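Side-chain contact in glutamine cyclotransferase (Tannerella forsythia, PDB 6QRO), which probably cyclises N-terminal glutaminyl residues of peptides to pyroglutamate, as a zinc-dependent type II glutaminyl cyclase of mammalian-like kind: residues 139-142 with 143-147. Residues are numbered along the deposited sequence; the frame is centred on the assembly and turned at random.
Sequences VGIL and LEIAR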
ATOM      1  N   VAL A 139       4.248   2.451   0.943  1.00 11.00           N
ATOM      2  CA  VAL A 139       5.542   2.020   0.418  1.00  9.61           C
ATOM      3  C   VAL A 139       6.657   2.329   1.413  1.00 10.43           C
ATOM      4  O   VAL A 139       7.487   1.472   1.721  1.00 10.10           O
ATOM      5  CB  VAL A 139       5.818   2.687  -0.935  1.00  9.20           C
ATOM      6  CG1 VAL A 139       7.210   2.320  -1.402  1.00  8.58           C
ATOM      7  CG2 VAL A 139       4.776   2.250  -1.975  1.00  9.57           C
ATOM      8  N   GLY A 140       6.669   3.551   1.949  1.00 12.19           N
ATOM      9  CA  GLY A 140       7.751   3.966   2.829  1.00 10.33           C
ATOM     10  C   GLY A 140       7.870   3.101   4.068  1.00 11.54           C
ATOM     11  O   GLY A 140       8.975   2.714   4.460  1.00 13.95           O
ATOM     12  N   ILE A 141       6.735   2.746   4.673  1.00 11.09           N
ATOM     13  CA  ILE A 141       6.757   1.872   5.845  1.00  9.77           C
ATOM     14  C   ILE A 141       7.344   0.512   5.484  1.00 12.13           C
ATOM     15  O   ILE A 141       8.212  -0.019   6.194  1.00 12.81           O
ATOM     16  CB  ILE A 141       5.353   1.764   6.468  1.00 10.00           C
ATOM     17  CG1 ILE A 141       5.002   3.095   7.154  1.00  8.84           C
ATOM     18  CG2 ILE A 141       5.290   0.589   7.439  1.00  9.83           C
ATOM     19  CD1 ILE A 141       3.657   3.117   7.900  1.00  8.69           C
ATOM     20  N   LEU A 142       6.908  -0.055   4.359  1.00 10.95           N
ATOM     21  CA  LEU A 142       7.409  -1.354   3.917  1.00 13.31           C
ATOM     22  C   LEU A 142       8.882  -1.285   3.511  1.00 11.61           C
ATOM     23  O   LEU A 142       9.578  -2.304   3.524  1.00 12.91           O
ATOM     24  CB  LEU A 142       6.565  -1.867   2.746  1.00 12.77           C
ATOM     25  CG  LEU A 142       5.123  -2.275   3.055  1.00 14.29           C
ATOM     26  CD1 LEU A 142       4.481  -2.851   1.793  1.00 10.12           C
ATOM     27  CD2 LEU A 142       5.095  -3.276   4.200  1.00 12.39           C
ATOM     28  N   LEU A 143       9.352  -0.108   3.101  1.00 12.46           N
ATOM     29  CA  LEU A 143      10.766   0.086   2.797  1.00 14.54           C
ATOM     30  C   LEU A 143      11.635  -0.018   4.046  1.00 14.31           C
ATOM     31  O   LEU A 143      12.729  -0.598   4.005  1.00 15.25           O
ATOM     32  CB  LEU A 143      10.956   1.448   2.132  1.00 11.00           C
ATOM     33  CG  LEU A 143      10.612   1.492   0.648  1.00 14.68           C
ATOM     34  CD1 LEU A 143      10.715   2.914   0.085  1.00 11.79           C
ATOM     35  CD2 LEU A 143      11.598   0.579  -0.047  1.00 12.49           C
ATOM     36  N   GLU A 144      11.178   0.558   5.158  1.00 14.67           N
ATOM     37  CA  GLU A 144      11.890   0.424   6.426  1.00 15.16           C
ATOM     38  C   GLU A 144      11.796  -1.010   6.964  1.00 15.30           C
ATOM     39  O   GLU A 144      12.762  -1.529   7.538  1.00 14.58           O
ATOM     40  CB  GLU A 144      11.335   1.453   7.418  1.00 15.87           C
ATOM     41  CG  GLU A 144      11.827   1.366   8.849  1.00 16.22           C
ATOM     42  CD  GLU A 144      13.340   1.522   8.955  1.00 17.73           C
ATOM     43  OE1 GLU A 144      13.896   1.154  10.010  1.00 20.11           O
ATOM     44  OE2 GLU A 144      13.971   2.030   7.998  1.00 14.99           O
ATOM     45  N   ILE A 145      10.642  -1.668   6.790  1.00 13.53           N
ATOM     46  CA  ILE A 145      10.530  -3.087   7.137  1.00 12.70           C
ATOM     47  C   ILE A 145      11.602  -3.902   6.426  1.00 15.76           C
ATOM     48  O   ILE A 145      12.236  -4.777   7.024  1.00 19.94           O
ATOM     49  CB  ILE A 145       9.125  -3.628   6.829  1.00 12.21           C
ATOM     50  CG1 ILE A 145       8.082  -2.912   7.686  1.00 13.24           C
ATOM     51  CG2 ILE A 145       9.073  -5.150   7.017  1.00 10.42           C
ATOM     52  CD1 ILE A 145       6.780  -3.646   7.790  1.00 14.68           C
ATOM     53  N   ALA A 146      11.796  -3.655   5.129  1.00 12.63           N
ATOM     54  CA  ALA A 146      12.842  -4.358   4.394  1.00 16.47           C
ATOM     55  C   ALA A 146      14.199  -4.138   5.042  1.00 16.65           C
ATOM     56  O   ALA A 146      15.014  -5.063   5.142  1.00 14.24           O
ATOM     57  CB  ALA A 146      12.860  -3.887   2.939  1.00 15.57           C
ATOM     58  N   ARG A 147      14.452  -2.911   5.489  1.00 16.77           N
ATOM     59  CA  ARG A 147      15.695  -2.609   6.179  1.00 19.10           C
ATOM     60  C   ARG A 147      15.795  -3.415   7.470  1.00 16.50           C
ATOM     61  O   ARG A 147      16.807  -4.071   7.730  1.00 14.97           O
ATOM     62  CB  ARG A 147      15.765  -1.110   6.444  1.00 19.34           C
ATOM     63  CG  ARG A 147      17.117  -0.522   6.174  1.00 22.93           C
ATOM     64  CD  ARG A 147      17.014   0.981   6.122  1.00 22.27           C
ATOM     65  NE  ARG A 147      16.477   1.461   7.375  1.00 19.03           N
ATOM     66  CZ  ARG A 147      17.221   1.832   8.401  1.00 19.62           C
ATOM     67  NH1 ARG A 147      18.543   1.786   8.300  1.00 22.38           N
ATOM     68  NH2 ARG A 147      16.638   2.244   9.523  1.00 19.78           N
TER
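Val-139 and Leu-143, one helical turn apart in helix 132-151, lie side by side and point the same way, CG1 of Val-139 being 3.9 Å from CD1 of Leu-143. The valine brings this methyl forward because CG1 stands opposite the backbone N (chi1 175°). Four successive i to i+4 bonds join the two segments: the N-H groups of Leu-143, Glu-144, Ile-145 and Ala-146 are taken up by the carbonyls of Val-139, Gly-140, Ile-141 and Leu-142. The first is the shortest, Leu-143 N to Val-139 O at 2.8 Å; the last, Ala-146 N to Leu-142 O at 3.1 Å, approaches from 37° above the carbonyl plane. With these polar atoms paired, the side chains can be apolar. Leu-142 CD2 meets Ile-145 CD1 at 4.0 Å; Leu-142 also packs on strand 157-163, where small Ala-146 touches Ile-160, whereas Ile-141 and Ile-145 face helix 299-314.

Glu-144 and Arg-147, three residues apart on the same helix, form the charged pair. Glu-144 bends at chi2 (59°), and its OE2 receives Arg-147 NE at 2.6 Å in a salt bridge, on the syn side but tilted from the carboxylate plane, while OE2 lies nearly in the guanidinium plane. A second, weak bond runs from Arg-147 NH2 to OE2 at 3.1 Å. Ser-33 OG also bonds to OE2; OE1 is less surely placed. A buried carboxylate so supplied with donors is probably ionised, and ties this otherwise apolar stretch of helix 132-151, whose start carries the zinc ligand Asp-134, to helix 31-43.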